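Long-range contacts in Ika8 (Synthetic construct, PDB 6G6P), which is a synthetic WD-repeat protein with no known biological function, whose repeated sequence folds into an eight-bladed beta-propeller: residues A[5-10]-A[316-321]; A[12-17]-A[30-35]; A[24-29]-A[41-46]; A[37-42]-A[50-55]. All coordinates share one frame; numbering follows the deposited sequence.

Contact 1 (A[5-10]-A[316-321]); sequences GQELVS and TVKVWY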
loop_
_atom_site.group_PDB
_atom_site.type_symbol
_atom_site.label_atom_id
_atom_site.label_comp_id
_atom_site.label_asym_id
_atom_site.label_seq_id
_atom_site.Cartn_x
_atom_site.Cartn_y
_atom_site.Cartn_z
ATOM N N GLY A 5 -16.763 1.818 19.417
ATOM C CA GLY A 5 -16.119 2.551 18.342
ATOM C C GLY A 5 -15.310 3.739 18.822
ATOM O O GLY A 5 -15.525 4.870 18.385
ATOM N N GLN A 6 -14.371 3.478 19.721
ATOM C CA GLN A 6 -13.556 4.515 20.335
ATOM C C GLN A 6 -12.084 4.293 19.988
ATOM O O GLN A 6 -11.735 3.459 19.147
ATOM C CB GLN A 6 -13.779 4.538 21.849
ATOM C CG GLN A 6 -15.216 4.815 22.251
ATOM C CD GLN A 6 -15.565 6.289 22.175
ATOM O OE1 GLN A 6 -14.727 7.151 22.439
ATOM N NE2 GLN A 6 -16.808 6.585 21.812
ATOM N N GLU A 7 -11.219 5.061 20.643
ATOM C CA GLU A 7 -9.783 4.955 20.441
ATOM C C GLU A 7 -9.203 3.959 21.430
ATOM O O GLU A 7 -9.529 3.996 22.621
ATOM C CB GLU A 7 -9.109 6.316 20.611
ATOM C CG GLU A 7 -9.332 7.256 19.445
ATOM C CD GLU A 7 -8.583 8.564 19.589
ATOM O OE1 GLU A 7 -9.202 9.626 19.376
ATOM O OE2 GLU A 7 -7.378 8.529 19.911
ATOM N N LEU A 8 -8.350 3.063 20.935
ATOM C CA LEU A 8 -7.672 2.148 21.838
ATOM C C LEU A 8 -6.620 2.878 22.654
ATOM O O LEU A 8 -6.482 2.640 23.859
ATOM C CB LEU A 8 -7.026 1.009 21.058
ATOM C CG LEU A 8 -7.554 -0.419 21.084
ATOM C CD1 LEU A 8 -8.889 -0.440 20.418
ATOM C CD2 LEU A 8 -6.597 -1.370 20.384
ATOM N N VAL A 9 -5.834 3.736 22.002
ATOM C CA VAL A 9 -4.634 4.235 22.654
ATOM C C VAL A 9 -4.419 5.676 22.183
ATOM O O VAL A 9 -4.904 6.092 21.127
ATOM C CB VAL A 9 -3.430 3.325 22.306
ATOM C CG1 VAL A 9 -2.288 3.754 23.113
ATOM C CG2 VAL A 9 -3.734 1.830 22.287
ATOM N N SER A 10 -3.741 6.473 23.006
ATOM C CA SER A 10 -3.059 7.650 22.475
ATOM C C SER A 10 -1.631 7.289 22.068
ATOM O O SER A 10 -0.930 6.551 22.770
ATOM C CB SER A 10 -3.035 8.811 23.481
ATOM O OG SER A 10 -2.458 9.967 22.904
ATOM N N THR A 316 0.303 12.790 13.427
ATOM C CA THR A 316 -0.436 12.031 14.426
ATOM C C THR A 316 -0.710 10.611 13.945
ATOM O O THR A 316 -0.947 10.369 12.756
ATOM C CB THR A 316 -1.760 12.724 14.757
ATOM O OG1 THR A 316 -2.545 12.852 13.565
ATOM C CG2 THR A 316 -1.514 14.109 15.347
ATOM N N VAL A 317 -0.674 9.673 14.890
ATOM C CA VAL A 317 -1.028 8.277 14.666
ATOM C C VAL A 317 -2.088 7.903 15.688
ATOM O O VAL A 317 -1.893 8.089 16.897
ATOM C CB VAL A 317 0.193 7.342 14.776
ATOM C CG1 VAL A 317 -0.176 5.920 14.370
ATOM C CG2 VAL A 317 1.365 7.865 13.937
ATOM N N LYS A 318 -3.212 7.394 15.197
ATOM C CA LYS A 318 -4.344 7.020 16.024
ATOM C C LYS A 318 -4.727 5.580 15.730
ATOM O O LYS A 318 -4.495 5.075 14.622
ATOM C CB LYS A 318 -5.546 7.947 15.774
ATOM C CG LYS A 318 -5.276 9.406 16.138
ATOM C CD LYS A 318 -6.490 10.277 15.886
ATOM C CE LYS A 318 -6.430 11.538 16.728
ATOM N NZ LYS A 318 -5.041 11.847 17.160
ATOM N N VAL A 319 -5.283 4.908 16.745
ATOM C CA VAL A 319 -5.706 3.524 16.588
ATOM C C VAL A 319 -7.098 3.379 17.212
ATOM O O VAL A 319 -7.370 3.891 18.309
ATOM C CB VAL A 319 -4.719 2.528 17.240
ATOM C CG1 VAL A 319 -3.273 2.878 16.957
ATOM C CG2 VAL A 319 -5.009 2.297 18.697
ATOM N N TRP A 320 -7.977 2.674 16.523
ATOM C CA TRP A 320 -9.388 2.635 16.884
ATOM C C TRP A 320 -9.900 1.204 17.046
ATOM O O TRP A 320 -9.286 0.233 16.592
ATOM C CB TRP A 320 -10.253 3.346 15.828
ATOM C CG TRP A 320 -9.649 4.599 15.278
ATOM C CD1 TRP A 320 -8.645 4.689 14.358
ATOM C CD2 TRP A 320 -10.044 5.944 15.572
ATOM N NE1 TRP A 320 -8.375 6.003 14.076
ATOM C CE2 TRP A 320 -9.222 6.796 14.806
ATOM C CE3 TRP A 320 -11.004 6.511 16.413
ATOM C CZ2 TRP A 320 -9.332 8.183 14.857
ATOM C CZ3 TRP A 320 -11.114 7.887 16.462
ATOM C CH2 TRP A 320 -10.282 8.708 15.690
ATOM N N TYR A 321 -11.060 1.087 17.694
ATOM C CA TYR A 321 -11.803 -0.166 17.774
ATOM C C TYR A 321 -13.127 -0.050 17.027
ATOM O O TYR A 321 -13.694 1.038 16.898
ATOM C CB TYR A 321 -12.080 -0.574 19.226
ATOM C CG TYR A 321 -12.664 -1.970 19.373
ATOM C CD1 TYR A 321 -11.854 -3.099 19.294
ATOM C CD2 TYR A 321 -14.027 -2.157 19.586
ATOM C CE1 TYR A 321 -12.384 -4.366 19.424
ATOM C CE2 TYR A 321 -14.563 -3.423 19.716
ATOM C CZ TYR A 321 -13.737 -4.522 19.635
ATOM O OH TYR A 321 -14.266 -5.784 19.765
HETATM O O HOH W 1 -3.461 8.101 19.284
#
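The carbonyl oxygen of Q6 is held by two neighbours at once: Y321 N donates to Q6 O at 2.9 Å (166° at the hydrogen), and W320 CA brings a C-H to Q6 O at 3.4 Å. V319 O is used alike, accepting from L8 N at 2.9 Å and meeting the C-H of E7 CA at 3.4 Å. These bonds flank E7 and W320, an antiparallel non-hydrogen-bonded pair. E7 CG turns away from its own carbonyl (chi1 -75°) and lies over one face of the W320 ring, 3.9 Å from the six-membered centroid, a CH-pi contact that exploits glutamate's aliphatic stem. L8 adds apolar contact: its CB meets V319 CG2 at 3.4 Å, while CD1 lies against Y321 CB. Farther along the backbones separate, and a water donates to both V9 O and V317 O. W320 NE1 is spoken for by S310, and H291 stacks on the indole. The contact is the Velcro closure of a WD propeller, in which the N-terminal strand 7-11 becomes the outer strand of the last blade, beside 317-321, with 307-312 and 298-304 lying farther in.

Contact 2 (A[12-17]-A[30-35]); sequences EGHQSA and SGAADG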
loop_
_atom_site.group_PDB
_atom_site.type_symbol
_atom_site.label_atom_id
_atom_site.label_comp_id
_atom_site.label_asym_id
_atom_site.label_seq_id
_atom_site.Cartn_x
_atom_site.Cartn_y
_atom_site.Cartn_z
ATOM N N GLU A 12 2.012 9.210 20.599
ATOM C CA GLU A 12 2.660 10.508 20.435
ATOM C C GLU A 12 2.804 10.894 18.967
ATOM O O GLU A 12 2.765 12.082 18.632
ATOM C CB GLU A 12 4.030 10.500 21.116
ATOM C CG GLU A 12 4.707 11.862 21.181
ATOM C CD GLU A 12 4.342 12.638 22.431
ATOM O OE1 GLU A 12 3.685 13.693 22.308
ATOM O OE2 GLU A 12 4.715 12.194 23.538
ATOM N N GLY A 13 2.976 9.916 18.083
ATOM C CA GLY A 13 3.121 10.221 16.675
ATOM C C GLY A 13 4.491 10.791 16.350
ATOM O O GLY A 13 5.480 10.569 17.056
ATOM N N HIS A 14 4.539 11.550 15.262
ATOM C CA HIS A 14 5.787 12.090 14.746
ATOM C C HIS A 14 5.704 13.605 14.646
ATOM O O HIS A 14 4.635 14.208 14.766
ATOM C CB HIS A 14 6.125 11.490 13.374
ATOM C CG HIS A 14 6.367 10.013 13.404
ATOM N ND1 HIS A 14 7.570 9.450 13.035
ATOM C CD2 HIS A 14 5.561 8.984 13.756
ATOM C CE1 HIS A 14 7.495 8.136 13.159
ATOM N NE2 HIS A 14 6.287 7.828 13.595
ATOM N N GLN A 15 6.863 14.215 14.414
ATOM C CA GLN A 15 6.980 15.654 14.242
ATOM C C GLN A 15 6.781 16.088 12.797
ATOM O O GLN A 15 6.816 17.290 12.517
ATOM C CB GLN A 15 8.348 16.135 14.743
ATOM C CG GLN A 15 8.765 15.564 16.096
ATOM C CD GLN A 15 9.384 14.178 15.996
ATOM O OE1 GLN A 15 9.281 13.511 14.966
ATOM N NE2 GLN A 15 10.026 13.738 17.072
ATOM N N SER A 16 6.579 15.145 11.880
ATOM C CA SER A 16 6.346 15.457 10.477
ATOM C C SER A 16 5.347 14.460 9.907
ATOM O O SER A 16 4.982 13.475 10.553
ATOM C CB SER A 16 7.653 15.450 9.674
ATOM O OG SER A 16 8.163 14.137 9.544
ATOM N N ALA A 17 4.917 14.731 8.674
ATOM C CA ALA A 17 3.835 13.980 8.046
ATOM C C ALA A 17 4.122 12.483 8.023
ATOM O O ALA A 17 5.227 12.049 7.692
ATOM C CB ALA A 17 3.609 14.481 6.619
ATOM N N SER A 30 5.578 3.218 12.031
ATOM C CA SER A 30 5.176 4.415 11.309
ATOM C C SER A 30 6.411 5.161 10.829
ATOM O O SER A 30 7.379 5.321 11.578
ATOM C CB SER A 30 4.314 5.333 12.190
ATOM O OG SER A 30 5.005 5.722 13.366
ATOM N N GLY A 31 6.370 5.612 9.578
ATOM C CA GLY A 31 7.445 6.388 8.987
ATOM C C GLY A 31 6.974 7.798 8.690
ATOM O O GLY A 31 5.798 8.024 8.398
ATOM N N ALA A 32 7.897 8.752 8.773
ATOM C CA ALA A 32 7.575 10.159 8.603
ATOM C C ALA A 32 8.463 10.775 7.531
ATOM O O ALA A 32 9.484 10.209 7.134
ATOM C CB ALA A 32 7.725 10.932 9.922
ATOM N N ALA A 33 8.055 11.961 7.070
ATOM C CA ALA A 33 8.771 12.658 6.010
ATOM C C ALA A 33 10.151 13.144 6.436
ATOM O O ALA A 33 10.942 13.531 5.570
ATOM C CB ALA A 33 7.943 13.843 5.508
ATOM N N ASP A 34 10.459 13.146 7.731
ATOM C CA ASP A 34 11.782 13.525 8.206
ATOM C C ASP A 34 12.708 12.326 8.378
ATOM O O ASP A 34 13.809 12.482 8.917
ATOM C CB ASP A 34 11.678 14.304 9.522
ATOM C CG ASP A 34 10.932 13.543 10.605
ATOM O OD1 ASP A 34 10.676 12.333 10.430
ATOM O OD2 ASP A 34 10.594 14.163 11.635
ATOM N N GLY A 35 12.285 11.140 7.942
ATOM C CA GLY A 35 13.094 9.947 8.036
ATOM C C GLY A 35 12.914 9.144 9.305
ATOM O O GLY A 35 13.349 7.984 9.350
#
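H14 reaches S30 with the far edge of its imidazole: H14 NE2 and S30 OG lie 2.5 Å apart, close to the ring plane, in a hydrogen bond whose direction is open and whose very short length is doubtful. The histidine's CG stands opposite its own carbonyl carbon (chi1 -64°), which sends the ring toward strand 27-32 and lays ND1 3.5 Å from A32 CB, where the small methyl leaves room for the ring, consistent with alanine here. Both ring nitrogens are engaged, for ND1 pairs with T36 OG1, which is also bound by D34 OD1. S30 OG in turn is bonded to W40 NE1. This Asp-His-Ser-Trp chain is the structural tetrad of WD repeats, here with the T36 hydroxyl between aspartate and histidine; it ties the loop before the blade's innermost strand to the two strands at its middle.

S16 follows, its hydroxyl folded back between backbone N and carbonyl carbon (chi1 70°). That places OG beside the start of the turn and lets it accept a weak, bent bond from D34 N at 3.1 Å; a side chain this short can enter the turn without displacing A32, whose CB is 3.3 Å from S16 OG. At A17 the backbone takes over. A33 N donates to A17 O at 2.9 Å, and A32 CA also approaches that oxygen. The type I turn from A32 to G35 thus starts from a fixed point, and G35 closes it at positive phi, a conformation glycine accepts readily.

Contact 3 (A[24-29]-A[41-46]); sequences SKNIVV and DILTGQ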
loop_
_atom_site.group_PDB
_atom_site.type_symbol
_atom_site.label_atom_id
_atom_site.label_comp_id
_atom_site.label_asym_id
_atom_site.label_seq_id
_atom_site.Cartn_x
_atom_site.Cartn_y
_atom_site.Cartn_z
ATOM N N SER A 24 1.089 -5.028 12.665
ATOM C CA SER A 24 1.171 -6.472 12.831
ATOM C C SER A 24 1.171 -6.793 14.317
ATOM O O SER A 24 1.827 -6.104 15.104
ATOM C CB SER A 24 2.424 -7.052 12.164
ATOM O OG SER A 24 2.252 -8.428 11.873
ATOM N N LYS A 25 0.432 -7.841 14.689
ATOM C CA LYS A 25 0.326 -8.295 16.078
ATOM C C LYS A 25 -0.217 -7.133 16.905
ATOM O O LYS A 25 -1.322 -6.654 16.612
ATOM C CB LYS A 25 1.681 -8.843 16.533
ATOM C CG LYS A 25 2.070 -10.175 15.937
ATOM C CD LYS A 25 3.192 -10.800 16.750
ATOM C CE LYS A 25 2.670 -11.361 18.062
ATOM N NZ LYS A 25 2.833 -12.836 18.151
ATOM N N ASN A 26 0.504 -6.662 17.917
ATOM C CA ASN A 26 0.159 -5.463 18.668
ATOM C C ASN A 26 1.212 -4.383 18.447
ATOM O O ASN A 26 1.434 -3.529 19.306
ATOM C CB ASN A 26 0.009 -5.792 20.151
ATOM C CG ASN A 26 -0.548 -7.187 20.380
ATOM O OD1 ASN A 26 -1.653 -7.507 19.940
ATOM N ND2 ASN A 26 0.226 -8.031 21.053
ATOM N N ILE A 27 1.868 -4.427 17.291
ATOM C CA ILE A 27 2.974 -3.540 16.952
ATOM C C ILE A 27 2.566 -2.701 15.750
ATOM O O ILE A 27 1.992 -3.223 14.785
ATOM C CB ILE A 27 4.261 -4.330 16.651
ATOM C CG1 ILE A 27 4.622 -5.243 17.827
ATOM C CG2 ILE A 27 5.407 -3.387 16.310
ATOM C CD1 ILE A 27 5.358 -4.539 18.951
ATOM N N VAL A 28 2.853 -1.405 15.812
ATOM C CA VAL A 28 2.651 -0.492 14.696
ATOM C C VAL A 28 3.985 0.169 14.392
ATOM O O VAL A 28 4.663 0.659 15.303
ATOM C CB VAL A 28 1.573 0.565 15.003
ATOM C CG1 VAL A 28 1.737 1.778 14.093
ATOM C CG2 VAL A 28 0.187 -0.031 14.842
ATOM N N VAL A 29 4.368 0.164 13.120
ATOM C CA VAL A 29 5.548 0.872 12.643
ATOM C C VAL A 29 5.072 2.018 11.762
ATOM O O VAL A 29 4.244 1.817 10.864
ATOM C CB VAL A 29 6.499 -0.064 11.877
ATOM C CG1 VAL A 29 7.744 0.688 11.441
ATOM C CG2 VAL A 29 6.867 -1.262 12.743
ATOM N N ASP A 41 3.778 -0.154 20.869
ATOM C CA ASP A 41 3.028 -1.291 21.388
ATOM C C ASP A 41 1.591 -0.841 21.616
ATOM O O ASP A 41 1.341 0.054 22.429
ATOM C CB ASP A 41 3.654 -1.808 22.684
ATOM C CG ASP A 41 2.993 -3.080 23.194
ATOM O OD1 ASP A 41 2.168 -3.673 22.465
ATOM O OD2 ASP A 41 3.307 -3.489 24.331
ATOM N N ILE A 42 0.655 -1.457 20.894
ATOM C CA ILE A 42 -0.737 -1.023 20.960
ATOM C C ILE A 42 -1.332 -1.279 22.343
ATOM O O ILE A 42 -2.175 -0.512 22.814
ATOM C CB ILE A 42 -1.548 -1.712 19.843
ATOM C CG1 ILE A 42 -1.014 -1.296 18.471
ATOM C CG2 ILE A 42 -3.019 -1.365 19.947
ATOM C CD1 ILE A 42 -1.422 0.102 18.058
ATOM N N LEU A 43 -0.898 -2.336 23.028
ATOM C CA LEU A 43 -1.513 -2.670 24.310
ATOM C C LEU A 43 -1.189 -1.632 25.381
ATOM O O LEU A 43 -2.049 -1.290 26.203
ATOM C CB LEU A 43 -1.062 -4.059 24.750
ATOM C CG LEU A 43 -1.317 -5.180 23.739
ATOM C CD1 LEU A 43 -1.063 -6.540 24.368
ATOM C CD2 LEU A 43 -2.732 -5.098 23.184
ATOM N N THR A 44 0.046 -1.131 25.400
ATOM C CA THR A 44 0.465 -0.127 26.370
ATOM C C THR A 44 0.562 1.271 25.779
ATOM O O THR A 44 0.648 2.242 26.539
ATOM C CB THR A 44 1.823 -0.502 26.975
ATOM O OG1 THR A 44 2.863 -0.181 26.041
ATOM C CG2 THR A 44 1.873 -1.986 27.294
ATOM N N GLY A 45 0.556 1.394 24.453
ATOM C CA GLY A 45 0.709 2.687 23.820
ATOM C C GLY A 45 2.058 3.319 24.017
ATOM O O GLY A 45 2.189 4.539 23.895
ATOM N N GLN A 46 3.066 2.521 24.332
ATOM C CA GLN A 46 4.401 3.023 24.589
ATOM C C GLN A 46 5.240 2.948 23.322
ATOM O O GLN A 46 5.087 2.035 22.504
ATOM C CB GLN A 46 5.067 2.231 25.715
ATOM C CG GLN A 46 4.849 2.837 27.086
ATOM C CD GLN A 46 5.549 4.171 27.246
ATOM O OE1 GLN A 46 6.448 4.511 26.476
ATOM N NE2 GLN A 46 5.142 4.936 28.253
#
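This is one end of the pairing between the blade's second and third strands, where strand 27-32 begins and strand 37-41 runs out into a turn. I27 and D41 face each other as a non-hydrogen-bonded pair, and just beyond them I42 N donates to N26 O at 2.7 Å in an almost perfectly straight bond (177°). The same N26 O receives the D41 CA hydrogen, with the carbon 3.4 Å away. D41 OD1 also comes within 3.2 Å of N26 O, but both are acceptors and no bond forms; the carboxylate, its CG anti to the D41 nitrogen (chi1 -174°), instead takes a weak bond from L43 N.

W40 and D41 form the Trp-Asp pair that gives WD repeats their name, here at the end of the blade's third strand. Past it the hairpin reverses through a G1 bulge, with G45 and Q46 both opposite D41; glycine tolerates the positive phi this needs, and T44 OG1 accepts from Q46 N in an ST turn.

Two side-chain meetings complete the contact. On the exposed side N26 CB lies 3.9 Å from L43 CG, and the asparagine's amide lies along the leucine's methyls. On the buried side V28 CG2 touches I42 CD1 at 3.6 Å. The branched, apolar I42 can pack in two directions, on V28 and F23 within its blade and on L8 and V9 of strand 7-11 in the adjoining one.

Contact 4 (A[37-42]-A[50-55]); sequences IKVWDI and DHDGHQ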
loop_
_atom_site.group_PDB
_atom_site.type_symbol
_atom_site.label_atom_id
_atom_site.label_comp_id
_atom_site.label_asym_id
_atom_site.label_seq_id
_atom_site.Cartn_x
_atom_site.Cartn_y
_atom_site.Cartn_z
ATOM N N ILE A 37 11.521 6.724 12.081
ATOM C CA ILE A 37 10.661 5.553 12.167
ATOM C C ILE A 37 10.449 5.236 13.641
ATOM O O ILE A 37 11.398 5.259 14.432
ATOM C CB ILE A 37 11.259 4.340 11.423
ATOM C CG1 ILE A 37 11.316 4.604 9.917
ATOM C CG2 ILE A 37 10.450 3.089 11.701
ATOM C CD1 ILE A 37 11.761 3.400 9.102
ATOM N N LYS A 38 9.203 4.950 14.012
ATOM C CA LYS A 38 8.850 4.698 15.400
ATOM C C LYS A 38 8.050 3.411 15.508
ATOM O O LYS A 38 7.221 3.108 14.645
ATOM C CB LYS A 38 8.058 5.873 15.987
ATOM C CG LYS A 38 8.906 7.120 16.194
ATOM C CD LYS A 38 8.105 8.274 16.772
ATOM C CE LYS A 38 8.896 9.571 16.696
ATOM N NZ LYS A 38 8.491 10.539 17.752
ATOM N N VAL A 39 8.311 2.655 16.570
ATOM C CA VAL A 39 7.633 1.393 16.842
ATOM C C VAL A 39 6.833 1.554 18.127
ATOM O O VAL A 39 7.374 1.993 19.148
ATOM C CB VAL A 39 8.635 0.229 16.956
ATOM C CG1 VAL A 39 7.915 -1.062 17.286
ATOM C CG2 VAL A 39 9.431 0.090 15.665
ATOM N N TRP A 40 5.547 1.212 18.072
ATOM C CA TRP A 40 4.651 1.361 19.209
ATOM C C TRP A 40 4.024 0.023 19.574
ATOM O O TRP A 40 3.769 -0.822 18.711
ATOM C CB TRP A 40 3.526 2.372 18.925
ATOM C CG TRP A 40 3.928 3.536 18.078
ATOM C CD1 TRP A 40 4.000 3.572 16.716
ATOM C CD2 TRP A 40 4.290 4.847 18.534
ATOM N NE1 TRP A 40 4.397 4.819 16.295
ATOM C CE2 TRP A 40 4.581 5.620 17.391
ATOM C CE3 TRP A 40 4.404 5.438 19.796
ATOM C CZ2 TRP A 40 4.976 6.953 17.473
ATOM C CZ3 TRP A 40 4.796 6.763 19.875
ATOM C CH2 TRP A 40 5.078 7.506 18.720
ATOM N N ASP A 41 3.778 -0.154 20.869
ATOM C CA ASP A 41 3.028 -1.291 21.388
ATOM C C ASP A 41 1.591 -0.841 21.616
ATOM O O ASP A 41 1.341 0.054 22.429
ATOM C CB ASP A 41 3.654 -1.808 22.684
ATOM C CG ASP A 41 2.993 -3.080 23.194
ATOM O OD1 ASP A 41 2.168 -3.673 22.465
ATOM O OD2 ASP A 41 3.307 -3.489 24.331
ATOM N N ILE A 42 0.655 -1.457 20.894
ATOM C CA ILE A 42 -0.737 -1.023 20.960
ATOM C C ILE A 42 -1.332 -1.279 22.343
ATOM O O ILE A 42 -2.175 -0.512 22.814
ATOM C CB ILE A 42 -1.548 -1.712 19.843
ATOM C CG1 ILE A 42 -1.014 -1.296 18.471
ATOM C CG2 ILE A 42 -3.019 -1.365 19.947
ATOM C CD1 ILE A 42 -1.422 0.102 18.058
ATOM N N ASP A 50 12.790 4.218 18.877
ATOM C CA ASP A 50 12.796 5.547 18.287
ATOM C C ASP A 50 14.054 5.737 17.451
ATOM O O ASP A 50 15.124 5.227 17.801
ATOM C CB ASP A 50 12.723 6.629 19.371
ATOM C CG ASP A 50 12.477 8.013 18.804
ATOM O OD1 ASP A 50 12.250 8.128 17.581
ATOM O OD2 ASP A 50 12.512 8.988 19.585
ATOM N N HIS A 51 13.914 6.471 16.344
ATOM C CA HIS A 51 15.041 6.867 15.497
ATOM C C HIS A 51 15.785 5.645 14.952
ATOM O O HIS A 51 17.009 5.532 15.052
ATOM C CB HIS A 51 15.985 7.806 16.257
ATOM C CG HIS A 51 17.070 8.399 15.411
ATOM N ND1 HIS A 51 16.812 9.185 14.310
ATOM C CD2 HIS A 51 18.418 8.324 15.512
ATOM C CE1 HIS A 51 17.955 9.567 13.765
ATOM N NE2 HIS A 51 18.945 9.058 14.477
ATOM N N ASP A 52 15.028 4.717 14.370
ATOM C CA ASP A 52 15.599 3.544 13.721
ATOM C C ASP A 52 15.574 3.648 12.205
ATOM O O ASP A 52 15.957 2.692 11.526
ATOM C CB ASP A 52 14.849 2.281 14.145
ATOM C CG ASP A 52 14.391 2.330 15.580
ATOM O OD1 ASP A 52 13.213 2.006 15.820
ATOM O OD2 ASP A 52 15.203 2.680 16.464
ATOM N N GLY A 53 15.131 4.779 11.662
ATOM C CA GLY A 53 14.893 4.880 10.238
ATOM C C GLY A 53 16.062 5.385 9.422
ATOM O O GLY A 53 17.200 4.942 9.598
ATOM N N HIS A 54 15.780 6.314 8.520
ATOM C CA HIS A 54 16.739 6.824 7.556
ATOM C C HIS A 54 16.985 8.306 7.822
ATOM O O HIS A 54 16.477 8.884 8.785
ATOM C CB HIS A 54 16.240 6.598 6.124
ATOM C CG HIS A 54 15.712 5.218 5.873
ATOM N ND1 HIS A 54 16.261 4.371 4.935
ATOM C CD2 HIS A 54 14.677 4.542 6.429
ATOM C CE1 HIS A 54 15.593 3.230 4.928
ATOM N NE2 HIS A 54 14.628 3.308 5.826
ATOM N N GLN A 55 17.782 8.920 6.951
ATOM C CA GLN A 55 18.025 10.353 7.000
ATOM C C GLN A 55 17.259 11.110 5.925
ATOM O O GLN A 55 17.418 12.329 5.808
ATOM C CB GLN A 55 19.526 10.635 6.882
ATOM C CG GLN A 55 20.390 9.628 7.627
ATOM C CD GLN A 55 21.859 10.005 7.635
ATOM O OE1 GLN A 55 22.252 11.030 7.077
ATOM N NE2 GLN A 55 22.679 9.177 8.272
#
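The chain leaving strand 46-50 stays beside strand 37-41 for a moment and then turns off, with I37 and G53 4.7 Å apart between CA atoms. One weak, bent bond runs from H51 N to I37 O (3.4 Å, 122°). I37 carries most of the packing. Its CG1 and CD1 both lie 3.6 Å from G53 CA, an approach that suits glycine, since a side chain there would point straight into the isoleucine. CD1 goes on to the edge of the H54 imidazole, 4.1 Å from CD2. This loop is the crossing from the outer strand of one WD blade to strand 58-64, the inner strand of the next, and H54 belongs to that next blade, where S70 and T76 hold its two nitrogens. K38 and D50 run alongside each other, pointing the same way. Lysine suits the spot by pairing a long apolar stem, whose CE passes D50 OD1 at 3.8 Å, with an end that reaches a backbone carbonyl: NZ remains 4.5 Å from D50 OD1, beyond a salt bridge, and bonds instead to G13 O. The opposite charges of K38 and D50 probably still attract.

How the contacts relate
From the N terminus, residues 5-10 first join the far end of the chain: contact 1 closes the whole ring and encloses the other three. Contact 2 then shuts the loop holding the first strand of the next blade, bringing 12-17 onto the end of strand 27-32. Contact 3 starts on that strand before contact 2 has ended, so the two cross, and it closes on 41-46, whose D41 and I42 also belong to contact 4. Contact 4 follows contact 2 in series and closes the loop holding strand 46-50, the outer strand of the first complete blade; there G35 O probably accepts from H54 N. V317 of contact 1 packs on G13 of contact 2, joining the closing blade to its neighbour.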